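Local coordinates for protein DegQ (Legionella fallonii, PDB 3PV2) that probably degrades misfolded proteins as a trypsin-like serine protease of the HtrA family that assembles into large self-compartmentizing 12-mers, at residues Asp122-Leu127 / Ile255-Met260; Val329-Lys334 / Ala348-Ile353; Ala371-Glu376 / Gln389-Ser394; Ile409-Asn414 / Gln438-Pro443; Val33-Gln38 / Ile104-Gln109. One frame throughout, in Å; residues are numbered along the deposited sequence.

Interaction 1 (Asp122-Leu127 / Ile255-Met260); sequences DSETDL and IHRGLM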
# COMPACT_ATOMS: atom_id res chain seq x y z
N ASP B 122 -28.85 19.91 -31.58
CA ASP B 122 -27.63 20.09 -32.33
C ASP B 122 -26.50 20.14 -31.32
O ASP B 122 -26.32 21.17 -30.61
CB ASP B 122 -27.67 21.37 -33.14
CG ASP B 122 -26.49 21.47 -34.09
OD1 ASP B 122 -26.26 20.51 -34.88
OD2 ASP B 122 -25.76 22.48 -34.03
N SER B 123 -25.78 19.02 -31.21
CA SER B 123 -24.70 18.90 -30.20
C SER B 123 -23.54 19.82 -30.47
O SER B 123 -22.95 20.38 -29.54
CB SER B 123 -24.19 17.45 -30.04
OG SER B 123 -23.82 16.87 -31.27
N GLU B 124 -23.23 20.03 -31.74
CA GLU B 124 -22.16 20.94 -32.06
C GLU B 124 -22.36 22.36 -31.46
O GLU B 124 -21.43 22.93 -30.90
CB GLU B 124 -21.86 20.96 -33.57
CG GLU B 124 -20.39 21.42 -33.84
CD GLU B 124 -20.13 21.90 -35.27
OE1 GLU B 124 -19.34 22.85 -35.46
OE2 GLU B 124 -20.73 21.33 -36.21
N THR B 125 -23.55 22.92 -31.50
CA THR B 125 -23.78 24.23 -30.89
C THR B 125 -24.38 24.14 -29.48
O THR B 125 -24.62 25.18 -28.84
CB THR B 125 -24.72 25.06 -31.74
OG1 THR B 125 -25.90 24.30 -31.97
CG2 THR B 125 -24.14 25.38 -33.06
N ASP B 126 -24.61 22.91 -29.01
CA ASP B 126 -25.26 22.63 -27.73
C ASP B 126 -26.57 23.35 -27.56
O ASP B 126 -26.82 23.93 -26.49
CB ASP B 126 -24.32 22.96 -26.54
CG ASP B 126 -24.79 22.29 -25.23
OD1 ASP B 126 -25.62 21.35 -25.30
OD2 ASP B 126 -24.39 22.73 -24.16
N LEU B 127 -27.45 23.27 -28.58
CA LEU B 127 -28.80 23.77 -28.52
C LEU B 127 -29.83 22.69 -28.78
O LEU B 127 -29.56 21.70 -29.45
CB LEU B 127 -29.02 24.88 -29.56
CG LEU B 127 -28.13 26.09 -29.28
CD1 LEU B 127 -28.18 26.97 -30.56
CD2 LEU B 127 -28.63 26.79 -27.98
N ILE B 255 -29.83 20.05 -38.04
CA ILE B 255 -28.98 20.84 -38.89
C ILE B 255 -28.20 19.83 -39.75
O ILE B 255 -27.51 18.98 -39.21
CB ILE B 255 -27.92 21.68 -38.09
CG1 ILE B 255 -28.57 22.55 -37.00
CG2 ILE B 255 -27.04 22.50 -39.04
CD1 ILE B 255 -29.75 23.30 -37.47
N HIS B 256 -28.33 19.91 -41.06
CA HIS B 256 -27.50 19.08 -41.92
C HIS B 256 -26.43 19.97 -42.54
O HIS B 256 -26.67 20.64 -43.52
CB HIS B 256 -28.32 18.39 -42.98
CG HIS B 256 -27.51 17.43 -43.81
ND1 HIS B 256 -27.51 16.07 -43.58
CD2 HIS B 256 -26.65 17.64 -44.83
CE1 HIS B 256 -26.70 15.48 -44.44
NE2 HIS B 256 -26.17 16.41 -45.21
N ARG B 257 -25.25 19.98 -41.93
CA ARG B 257 -24.15 20.81 -42.38
C ARG B 257 -23.53 20.32 -43.68
O ARG B 257 -23.33 19.11 -43.88
CB ARG B 257 -23.07 20.83 -41.33
CG ARG B 257 -23.41 21.65 -40.15
CD ARG B 257 -22.42 21.47 -39.06
NE ARG B 257 -22.74 22.38 -37.97
CZ ARG B 257 -23.65 22.15 -37.02
NH1 ARG B 257 -24.33 21.02 -36.98
NH2 ARG B 257 -23.86 23.08 -36.09
N GLY B 258 -23.25 21.27 -44.57
CA GLY B 258 -22.66 20.95 -45.85
C GLY B 258 -21.27 21.54 -45.92
O GLY B 258 -20.72 22.03 -44.93
N LEU B 259 -20.76 21.56 -47.13
CA LEU B 259 -19.39 21.88 -47.37
C LEU B 259 -19.27 23.11 -48.25
O LEU B 259 -20.00 23.26 -49.23
CB LEU B 259 -18.76 20.72 -48.09
CG LEU B 259 -17.32 20.97 -48.47
CD1 LEU B 259 -16.60 21.40 -47.19
CD2 LEU B 259 -16.68 19.74 -49.10
N MET B 260 -18.32 23.96 -47.89
CA MET B 260 -17.90 25.05 -48.76
C MET B 260 -16.40 24.97 -49.14
O MET B 260 -16.05 25.26 -50.26
CB MET B 260 -18.23 26.35 -48.10
CG MET B 260 -17.76 27.55 -48.90
SD MET B 260 -18.82 27.74 -50.32
CE MET B 260 -20.40 28.00 -49.46
O HOH W 1 -28.48 18.71 -35.36
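Arg-257 and Asp-122 meet tip to tip in a two-pronged salt bridge. NH1 of Arg-257 donates to OD1 of Asp-122 at 2.9 Å and NH2 of Arg-257 to OD2 of Asp-122 at 2.9 Å. Both bonds are almost straight and use the syn lone pairs, which holds carboxylate and guanidinium nearly coplanar, 10° apart. Glu-124 brings a second negative charge over one face of the guanidinium: its OE2 is 2.9 Å from NE of Arg-257 but well out of the plane, an attraction of charges alone. The shared arginine would be expected to offset repulsion between the two acids.

Further polar links steady Asp-122. OG1 of Thr-125 donates to the anti lone pair of Asp-122 OD2 at 2.8 Å, giving this oxygen a second donor. A water donates to OD1 of Asp-122 and accepts from the backbone N of Ile-255. Van der Waals contact completes the interface: CG1 of Ile-255 lies 3.7 Å from CG of Asp-122, CG2 of Ile-255 lies toward the rim of the guanidinium face opposite Glu-124, and CG2 of Thr-125 touches its edge.

A G1 beta bulge sets Asp-126 and Leu-127 together across from Asp-122, and Asp-126 bonds to His-96, as in the Asp-His pair of a trypsin-like catalytic triad; the salt-bridge network ties this protease loop to the linker entering the first PDZ domain.

Interaction 2 (Val329-Lys334 / Ala348-Ile353); sequences VGSTVK and AVVTDI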
# COMPACT_ATOMS: atom_id res chain seq x y z
N VAL B 329 -27.38 22.20 -47.81
CA VAL B 329 -26.83 21.54 -48.97
C VAL B 329 -27.75 21.92 -50.11
O VAL B 329 -28.93 21.96 -49.93
CB VAL B 329 -26.79 19.99 -48.80
CG1 VAL B 329 -26.53 19.27 -50.17
CG2 VAL B 329 -25.74 19.59 -47.73
N GLY B 330 -27.20 22.21 -51.28
CA GLY B 330 -27.98 22.72 -52.38
C GLY B 330 -28.07 24.22 -52.47
O GLY B 330 -28.27 24.73 -53.57
N SER B 331 -27.97 24.97 -51.36
CA SER B 331 -28.13 26.43 -51.48
C SER B 331 -27.02 27.16 -52.22
O SER B 331 -25.83 26.81 -52.12
CB SER B 331 -28.40 27.17 -50.17
OG SER B 331 -27.92 26.52 -49.04
N THR B 332 -27.46 28.16 -52.97
CA THR B 332 -26.57 29.07 -53.65
C THR B 332 -26.24 30.14 -52.61
O THR B 332 -27.13 30.61 -51.86
CB THR B 332 -27.19 29.58 -54.96
OG1 THR B 332 -27.09 28.55 -55.94
CG2 THR B 332 -26.49 30.84 -55.50
N VAL B 333 -24.95 30.43 -52.47
CA VAL B 333 -24.51 31.50 -51.60
C VAL B 333 -23.68 32.56 -52.33
O VAL B 333 -22.81 32.23 -53.17
CB VAL B 333 -23.80 31.00 -50.32
CG1 VAL B 333 -23.31 29.59 -50.45
CG2 VAL B 333 -22.72 31.94 -49.92
N LYS B 334 -24.00 33.81 -52.00
CA LYS B 334 -23.37 34.95 -52.63
C LYS B 334 -22.18 35.35 -51.73
O LYS B 334 -22.36 35.50 -50.55
CB LYS B 334 -24.36 36.09 -52.77
CG LYS B 334 -23.76 37.43 -53.04
CD LYS B 334 -24.82 38.46 -53.35
CE LYS B 334 -24.34 39.83 -52.97
NZ LYS B 334 -25.42 40.87 -53.03
N ALA B 348 -21.29 30.48 -54.96
CA ALA B 348 -20.90 29.13 -54.64
C ALA B 348 -22.15 28.29 -54.25
O ALA B 348 -23.12 28.80 -53.70
CB ALA B 348 -19.87 29.14 -53.53
N VAL B 349 -22.10 27.00 -54.55
CA VAL B 349 -23.19 26.05 -54.17
C VAL B 349 -22.71 25.11 -53.06
O VAL B 349 -21.73 24.44 -53.23
CB VAL B 349 -23.74 25.31 -55.43
CG1 VAL B 349 -24.83 24.28 -55.05
CG2 VAL B 349 -24.37 26.31 -56.43
N VAL B 350 -23.37 25.11 -51.90
CA VAL B 350 -22.98 24.25 -50.80
C VAL B 350 -23.27 22.81 -51.16
O VAL B 350 -24.34 22.52 -51.70
CB VAL B 350 -23.82 24.53 -49.55
CG1 VAL B 350 -23.45 23.58 -48.41
CG2 VAL B 350 -23.70 26.01 -49.10
N THR B 351 -22.33 21.91 -50.89
CA THR B 351 -22.50 20.52 -51.21
C THR B 351 -22.49 19.65 -49.97
O THR B 351 -22.02 20.06 -48.89
CB THR B 351 -21.41 19.97 -52.20
OG1 THR B 351 -20.09 20.19 -51.69
CG2 THR B 351 -21.57 20.63 -53.55
N ASP B 352 -23.00 18.44 -50.17
CA ASP B 352 -22.97 17.42 -49.15
C ASP B 352 -21.54 16.91 -48.98
O ASP B 352 -20.87 16.63 -49.97
CB ASP B 352 -23.91 16.26 -49.51
CG ASP B 352 -24.07 15.30 -48.36
OD1 ASP B 352 -23.43 14.23 -48.38
OD2 ASP B 352 -24.79 15.65 -47.40
N ILE B 353 -21.11 16.79 -47.72
CA ILE B 353 -19.70 16.53 -47.34
C ILE B 353 -19.35 15.15 -47.84
O ILE B 353 -18.31 14.92 -48.44
CB ILE B 353 -19.48 16.60 -45.79
CG1 ILE B 353 -19.99 17.93 -45.22
CG2 ILE B 353 -17.99 16.42 -45.41
CD1 ILE B 353 -20.29 17.93 -43.71
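Val-333 and Val-350 form the close-packed part of this contact: the two side chains cross at about a right angle, with CG1 of Val-333 3.8 Å from CG2 of Val-350. The same CG1 of Val-333 also lies 3.4 Å from the carbonyl O of Ala-348, whose methyl shares this buried face. Two backbone bonds join Val-333 and Ala-348 as an antiparallel hydrogen-bonded pair, the one from Val-333 N to Ala-348 O measuring 2.7 Å. Pairing continues beyond the regular strands through Val-350 N to Ser-331 O and through Gly-330 N to Val-350 O, the latter 2.9 Å long with its donor tilted 34° from the carbonyl plane.

The other face is looser and solvent-exposed. Thr-332 and Val-349 touch only through OG1 and CG2, 3.6 Å apart; CG2 of Val-349, anti to the carbonyl carbon, is the branch that meets the threonine. At the far end both methyls of Val-329 lie against the backbone of Asp-352.

Ile-309 of strand 305-309 and Met-260 of the loop before strand 262-266 pack on Val-333, while Ala-298 of helix 294-298 touches Ala-348. Asp-352 N-caps helix 353-362, its OD1 taking the N-H of Ser-355 and its OD2 bonding to His-256.

Interaction 3 (Ala371-Glu376 / Gln389-Ser394); sequences ALRAFE and QVVGAS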
# COMPACT_ATOMS: atom_id res chain seq x y z
N ALA B 371 -0.51 10.75 -49.29
CA ALA B 371 0.47 11.80 -49.34
C ALA B 371 1.72 11.15 -49.88
O ALA B 371 2.17 10.10 -49.40
CB ALA B 371 0.71 12.40 -47.88
N LEU B 372 2.24 11.69 -50.95
CA LEU B 372 3.21 10.99 -51.80
C LEU B 372 4.37 11.95 -52.09
O LEU B 372 4.13 13.11 -52.38
CB LEU B 372 2.55 10.64 -53.15
CG LEU B 372 1.34 9.71 -53.12
CD1 LEU B 372 0.70 9.57 -54.50
CD2 LEU B 372 1.71 8.41 -52.59
N ARG B 373 5.60 11.47 -52.05
CA ARG B 373 6.72 12.28 -52.47
C ARG B 373 7.72 11.42 -53.19
O ARG B 373 7.81 10.23 -52.92
CB ARG B 373 7.39 12.99 -51.29
CG ARG B 373 8.08 12.04 -50.32
CD ARG B 373 9.17 12.73 -49.46
NE ARG B 373 10.26 11.78 -49.16
CZ ARG B 373 11.55 11.97 -49.43
NH1 ARG B 373 11.97 13.10 -49.97
NH2 ARG B 373 12.44 11.04 -49.12
N ALA B 374 8.45 12.02 -54.10
CA ALA B 374 9.57 11.35 -54.79
C ALA B 374 10.65 10.89 -53.78
O ALA B 374 10.84 11.51 -52.77
CB ALA B 374 10.23 12.33 -55.80
N PHE B 375 11.37 9.83 -54.11
CA PHE B 375 12.27 9.16 -53.19
C PHE B 375 13.37 8.51 -53.99
O PHE B 375 13.11 7.76 -54.98
CB PHE B 375 11.46 8.05 -52.50
CG PHE B 375 12.20 7.30 -51.42
CD1 PHE B 375 12.30 7.81 -50.15
CD2 PHE B 375 12.79 6.14 -51.69
CE1 PHE B 375 12.94 7.08 -49.14
CE2 PHE B 375 13.44 5.41 -50.71
CZ PHE B 375 13.50 5.90 -49.42
N GLU B 376 14.57 8.71 -53.52
CA GLU B 376 15.72 7.99 -54.02
C GLU B 376 16.70 7.86 -52.88
O GLU B 376 17.09 8.86 -52.29
CB GLU B 376 16.45 8.70 -55.13
CG GLU B 376 17.64 7.80 -55.63
CD GLU B 376 18.35 8.29 -56.87
OE1 GLU B 376 19.23 7.55 -57.39
OE2 GLU B 376 18.02 9.41 -57.33
N GLN B 389 7.52 7.56 -52.16
CA GLN B 389 7.28 7.26 -50.78
C GLN B 389 5.93 7.67 -50.38
O GLN B 389 5.50 8.80 -50.70
CB GLN B 389 8.30 7.99 -49.93
CG GLN B 389 8.14 7.86 -48.47
CD GLN B 389 9.31 8.48 -47.74
OE1 GLN B 389 9.55 9.69 -47.83
NE2 GLN B 389 10.03 7.68 -47.02
N VAL B 390 5.24 6.80 -49.64
CA VAL B 390 3.90 7.15 -49.13
C VAL B 390 4.13 7.75 -47.73
O VAL B 390 4.50 7.06 -46.79
CB VAL B 390 3.01 5.95 -48.98
CG1 VAL B 390 1.65 6.37 -48.37
CG2 VAL B 390 2.84 5.18 -50.36
N VAL B 391 3.95 9.05 -47.60
CA VAL B 391 4.26 9.74 -46.39
C VAL B 391 3.06 9.61 -45.49
O VAL B 391 3.20 9.60 -44.30
CB VAL B 391 4.39 11.27 -46.75
CG1 VAL B 391 4.54 12.22 -45.47
CG2 VAL B 391 5.55 11.44 -47.69
N GLY B 392 1.85 9.53 -46.07
CA GLY B 392 0.64 9.40 -45.28
C GLY B 392 -0.41 8.66 -46.11
O GLY B 392 -0.38 8.68 -47.34
N ALA B 393 -1.36 8.01 -45.44
CA ALA B 393 -2.47 7.37 -46.13
C ALA B 393 -3.69 7.42 -45.26
O ALA B 393 -3.66 6.91 -44.15
CB ALA B 393 -2.06 5.92 -46.39
N SER B 394 -4.78 8.02 -45.70
CA SER B 394 -5.92 8.05 -44.82
C SER B 394 -6.49 6.65 -44.71
O SER B 394 -6.46 5.84 -45.63
CB SER B 394 -6.99 9.03 -45.29
OG SER B 394 -7.42 8.69 -46.56
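The guanidinium of Arg-373 receives the Gln-389 amide at its edge: NE of Arg-373 donates to OE1 of Gln-389 at 2.6 Å, with an N-H...O angle of 171°. The oxygen lies in the guanidinium plane, yet the two flat groups are turned 44° against each other. The ring of Phe-375 meets the same amide obliquely, CE1 of Phe-375 standing 3.6 Å from NE2 of Gln-389. The amide of Gln-389 is thus bonded by Arg-373 and touched by Phe-375. Arg-373 has CG between its backbone N and carbonyl carbon (chi1 67°), which sets this atom 3.7 Å from CG2 of Val-391.

The strands form a hairpin of the second PDZ domain, interrupted by a classic beta bulge that places Val-391 and Gly-392 opposite the single residue Ala-371. The O of Ala-371 accepts a 2.7 Å bond from Val-391 N and a weak one from Gly-392 N, while Ala-371 N donates to Gly-392 O. Regular pairing resumes at Leu-372 and Val-390, a non-hydrogen-bonded pair, and Arg-373 and Gln-389 follow with two backbone bonds.

On the opposite face, CD2 of Leu-372 lies 4.1 Å from CG2 of Val-390, the pair packing toward helix 421-428 and strand 409-413. Leu-372 also makes backbone bonds to a neighbouring subunit, whose Gln-377 packs on Ala-371 and Val-391.

Interaction 4 (Ile409-Asn414 / Gln438-Pro443); sequences IIISAN and QVLRGP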
# COMPACT_ATOMS: atom_id res chain seq x y z
N ILE B 409 7.49 2.44 -49.85
CA ILE B 409 7.95 2.99 -51.06
C ILE B 409 7.35 2.24 -52.22
O ILE B 409 7.56 1.02 -52.36
CB ILE B 409 9.51 2.95 -51.24
CG1 ILE B 409 10.27 3.47 -49.99
CG2 ILE B 409 9.92 3.74 -52.49
CD1 ILE B 409 9.82 4.74 -49.47
N ILE B 410 6.60 2.94 -53.08
CA ILE B 410 6.09 2.37 -54.32
C ILE B 410 7.17 2.38 -55.39
O ILE B 410 7.63 3.44 -55.85
CB ILE B 410 4.91 3.09 -54.83
CG1 ILE B 410 3.79 2.98 -53.80
CG2 ILE B 410 4.36 2.48 -56.16
CD1 ILE B 410 2.63 4.05 -54.06
N ILE B 411 7.64 1.19 -55.71
CA ILE B 411 8.75 1.06 -56.66
C ILE B 411 8.36 0.58 -58.05
O ILE B 411 9.15 0.73 -58.97
CB ILE B 411 9.87 0.17 -56.11
CG1 ILE B 411 9.38 -1.23 -55.89
CG2 ILE B 411 10.41 0.74 -54.80
CD1 ILE B 411 10.67 -2.25 -55.77
N SER B 412 7.12 0.13 -58.25
CA SER B 412 6.61 -0.17 -59.55
C SER B 412 5.13 -0.16 -59.47
O SER B 412 4.51 -0.29 -58.40
CB SER B 412 7.18 -1.52 -60.04
OG SER B 412 6.41 -2.65 -59.52
N ALA B 413 4.51 0.15 -60.59
CA ALA B 413 3.08 0.21 -60.65
C ALA B 413 2.70 -0.39 -62.03
O ALA B 413 3.27 -0.01 -63.05
CB ALA B 413 2.53 1.64 -60.52
N ASN B 414 1.73 -1.29 -62.02
CA ASN B 414 1.38 -2.11 -63.22
C ASN B 414 2.61 -2.55 -63.95
O ASN B 414 2.69 -2.43 -65.16
CB ASN B 414 0.47 -1.33 -64.14
CG ASN B 414 -0.91 -0.98 -63.48
OD1 ASN B 414 -1.32 -1.64 -62.52
ND2 ASN B 414 -1.59 0.06 -64.00
N GLN B 438 3.92 -2.47 -56.37
CA GLN B 438 4.92 -3.17 -55.63
C GLN B 438 5.49 -2.22 -54.60
O GLN B 438 6.01 -1.16 -54.96
CB GLN B 438 6.06 -3.62 -56.57
CG GLN B 438 7.11 -4.41 -55.87
CD GLN B 438 8.22 -4.84 -56.80
OE1 GLN B 438 8.33 -4.30 -57.90
NE2 GLN B 438 9.15 -5.70 -56.32
N VAL B 439 5.40 -2.58 -53.32
CA VAL B 439 5.85 -1.71 -52.24
C VAL B 439 7.03 -2.30 -51.53
O VAL B 439 7.07 -3.51 -51.29
CB VAL B 439 4.75 -1.36 -51.18
CG1 VAL B 439 3.57 -0.42 -51.75
CG2 VAL B 439 4.19 -2.55 -50.47
N LEU B 440 8.01 -1.46 -51.16
CA LEU B 440 9.12 -1.89 -50.34
C LEU B 440 8.75 -1.41 -48.95
O LEU B 440 8.34 -0.26 -48.76
CB LEU B 440 10.40 -1.20 -50.80
CG LEU B 440 11.52 -1.97 -51.49
CD1 LEU B 440 11.07 -2.93 -52.63
CD2 LEU B 440 12.65 -1.08 -51.94
N ARG B 441 8.94 -2.28 -47.96
CA ARG B 441 8.63 -1.94 -46.60
C ARG B 441 9.78 -2.50 -45.75
O ARG B 441 9.93 -3.72 -45.60
CB ARG B 441 7.30 -2.59 -46.19
CG ARG B 441 7.04 -2.47 -44.64
CD ARG B 441 5.56 -2.75 -44.20
NE ARG B 441 4.58 -2.26 -45.20
CZ ARG B 441 3.32 -2.66 -45.27
NH1 ARG B 441 2.88 -3.60 -44.44
NH2 ARG B 441 2.51 -2.14 -46.20
N GLY B 442 10.58 -1.60 -45.23
CA GLY B 442 11.86 -1.98 -44.59
C GLY B 442 12.69 -2.95 -45.42
O GLY B 442 13.11 -2.59 -46.48
N PRO B 443 12.92 -4.15 -44.94
CA PRO B 443 13.82 -5.02 -45.70
C PRO B 443 13.09 -5.89 -46.68
O PRO B 443 13.76 -6.58 -47.46
CB PRO B 443 14.47 -5.90 -44.60
CG PRO B 443 13.40 -6.02 -43.55
CD PRO B 443 12.46 -4.80 -43.70
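Gln-438 runs out over Ile-411 and Ser-412, meeting one or the other at each atom. Its CB lies 3.1 Å from OG of Ser-412, a close approach. With CG anti to the backbone N (chi1 -177°) and the chain extended beyond it, CG of Gln-438 passes 3.9 Å from CG1 of Ile-411, and CD of Gln-438 lies 3.7 Å from CD1 of Ile-411. At the tip, OE1 of Gln-438 accepts a 3.0 Å bond from OG of Ser-412 on a lone pair in the amide plane. NE2 of Gln-438 rests 3.8 Å from CD1 of Ile-411 and donates to the O of Ser-287 of a neighbouring subunit, so the amide is used at both ends.

The strands are antiparallel neighbours in the sheet of the second PDZ domain. Ile-409 and Leu-440 exchange two backbone bonds, and Ile-411 N donates to Gln-438 O at 3.0 Å.

Beyond the glutamine, the side chains of Ile-411 and Leu-440 cross at about a right angle; their modelled CD1 atoms are closer than normal carbon contact, so the exact spacing is doubtful. On the other face CG1 of Ile-410 meets CG1 of Val-439 at 4.0 Å. Leu-424 of helix 421-428 packs on Ile-410, and Met-446 and Leu-448 of strand 444-450 on Val-439.

Interaction 5 (Val33-Gln38 / Ile104-Gln109); sequences VNVAVQ and ITVTLQ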
# COMPACT_ATOMS: atom_id res chain seq x y z
N VAL B 33 -38.03 28.90 -17.96
CA VAL B 33 -38.70 27.72 -17.47
C VAL B 33 -37.67 26.78 -16.90
O VAL B 33 -36.46 26.88 -17.20
CB VAL B 33 -39.34 26.95 -18.56
CG1 VAL B 33 -40.32 27.83 -19.40
CG2 VAL B 33 -38.28 26.29 -19.42
N ASN B 34 -38.16 25.85 -16.10
CA ASN B 34 -37.34 24.75 -15.62
C ASN B 34 -37.59 23.57 -16.57
O ASN B 34 -38.67 23.38 -17.02
CB ASN B 34 -37.74 24.42 -14.18
CG ASN B 34 -36.99 23.24 -13.61
OD1 ASN B 34 -35.91 23.39 -13.00
ND2 ASN B 34 -37.54 22.07 -13.81
N VAL B 35 -36.53 22.86 -16.90
CA VAL B 35 -36.56 21.70 -17.75
C VAL B 35 -35.99 20.56 -16.95
O VAL B 35 -34.81 20.63 -16.55
CB VAL B 35 -35.61 21.86 -18.96
CG1 VAL B 35 -35.57 20.59 -19.75
CG2 VAL B 35 -36.05 22.98 -19.86
N ALA B 36 -36.81 19.53 -16.73
CA ALA B 36 -36.46 18.35 -15.95
C ALA B 36 -36.50 17.16 -16.89
O ALA B 36 -37.50 16.98 -17.59
CB ALA B 36 -37.50 18.16 -14.77
N VAL B 37 -35.44 16.36 -16.87
CA VAL B 37 -35.30 15.17 -17.74
C VAL B 37 -35.04 13.94 -16.89
O VAL B 37 -34.33 14.02 -15.88
CB VAL B 37 -34.09 15.31 -18.72
CG1 VAL B 37 -33.93 14.08 -19.62
CG2 VAL B 37 -34.26 16.57 -19.55
N GLN B 38 -35.62 12.83 -17.32
CA GLN B 38 -35.45 11.50 -16.75
C GLN B 38 -34.95 10.64 -17.89
O GLN B 38 -35.47 10.75 -19.00
CB GLN B 38 -36.81 10.89 -16.32
CG GLN B 38 -37.39 11.38 -14.99
CD GLN B 38 -37.58 12.92 -14.91
OE1 GLN B 38 -38.22 13.54 -15.79
NE2 GLN B 38 -37.04 13.53 -13.86
N ILE B 104 -39.19 14.52 -20.69
CA ILE B 104 -38.88 15.90 -20.46
C ILE B 104 -40.10 16.68 -20.05
O ILE B 104 -41.07 16.82 -20.81
CB ILE B 104 -38.35 16.59 -21.72
CG1 ILE B 104 -37.35 15.70 -22.48
CG2 ILE B 104 -37.71 17.91 -21.33
CD1 ILE B 104 -37.00 16.21 -23.83
N THR B 105 -40.00 17.27 -18.87
CA THR B 105 -41.10 17.99 -18.26
C THR B 105 -40.67 19.44 -18.02
O THR B 105 -39.62 19.74 -17.41
CB THR B 105 -41.55 17.27 -16.97
OG1 THR B 105 -41.76 15.90 -17.26
CG2 THR B 105 -42.82 17.83 -16.46
N VAL B 106 -41.51 20.35 -18.52
CA VAL B 106 -41.24 21.76 -18.39
C VAL B 106 -42.11 22.35 -17.31
O VAL B 106 -43.30 22.09 -17.30
CB VAL B 106 -41.45 22.44 -19.76
CG1 VAL B 106 -41.58 23.92 -19.62
CG2 VAL B 106 -40.28 22.06 -20.70
N THR B 107 -41.53 23.14 -16.40
CA THR B 107 -42.30 23.89 -15.40
C THR B 107 -42.22 25.39 -15.59
O THR B 107 -41.14 25.97 -15.63
CB THR B 107 -41.81 23.59 -13.97
OG1 THR B 107 -41.77 22.17 -13.76
CG2 THR B 107 -42.74 24.27 -12.88
N LEU B 108 -43.36 26.03 -15.64
CA LEU B 108 -43.44 27.45 -15.83
C LEU B 108 -43.45 28.14 -14.50
O LEU B 108 -43.75 27.55 -13.48
CB LEU B 108 -44.77 27.84 -16.52
CG LEU B 108 -45.16 27.17 -17.81
CD1 LEU B 108 -46.46 27.78 -18.41
CD2 LEU B 108 -44.03 27.22 -18.85
N GLN B 109 -43.23 29.43 -14.54
CA GLN B 109 -43.22 30.20 -13.35
C GLN B 109 -44.58 30.14 -12.67
O GLN B 109 -44.65 30.03 -11.47
CB GLN B 109 -42.88 31.61 -13.72
CG GLN B 109 -42.91 32.56 -12.61
CD GLN B 109 -43.28 33.92 -13.10
OE1 GLN B 109 -42.45 34.85 -13.10
NE2 GLN B 109 -44.53 34.06 -13.55
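Strands 32-40 and 101-107 close the N-terminal beta-barrel of the trypsin fold: they are the first and last in its order, and Asn-34 to Val-37 pair antiparallel with Ile-104 to Thr-107. Two hydrogen-bonded pairs hold the seam. Asn-34 and Thr-107 exchange bonds, Thr-107 N to Asn-34 O being 2.9 Å, and so do Ala-36 and Thr-105, where Thr-105 N reaches Ala-36 O at 2.8 Å and 174°.

One face is aliphatic over Val-35, Val-37, Ile-104 and Val-106. CG2 of Ile-104, anti to the backbone N, touches two valines lying beside it: CG1 of Val-35 at 3.8 Å and CG2 of Val-37 at 4.1 Å. Farther along, CG1 of Val-106 meets CB of Val-33 at 3.9 Å. At the end of the seam the side chains of Val-33 and Leu-108 lie side by side, CG1 of Val-33 3.8 Å from CD2 of Leu-108. The other face is more mixed; CB of Ala-36 lies 3.7 Å from the O of Thr-105, and the CB atoms of Asn-34 and Thr-107 come together.

Val-97 and Ile-98 of helix 95-98 pack on the aliphatic face. Strand 74-85 bonds to the far edge of 33-38 through Val-33, Val-35 and Val-37, and on the other side strand 113-122 sets Arg-113 against Thr-105 and Thr-107. Arg-401 of a neighbouring subunit also packs on Thr-105.

Overall arrangement
The five contacts run through the protease domain and both PDZ domains. Interaction 5 comes first along the chain and closes the N-terminal protease barrel; interaction 1, its centre 25 Å away, joins a loop of that barrel to the start of the first PDZ domain. Interactions 1 and 2, with centres 15 Å apart, touch through a probable hydrogen bond from Leu-259 to Thr-351, among others, linking the entry and exit of that PDZ domain. Helix 353-362 then leads to interactions 3 and 4, whose centres lie 11 Å apart in one sheet, where strands 384-393 and 409-413 are neighbours. Interactions 3, 4 and 5 also reach other subunits, consistent with a 12-mer built through protease and PDZ surfaces.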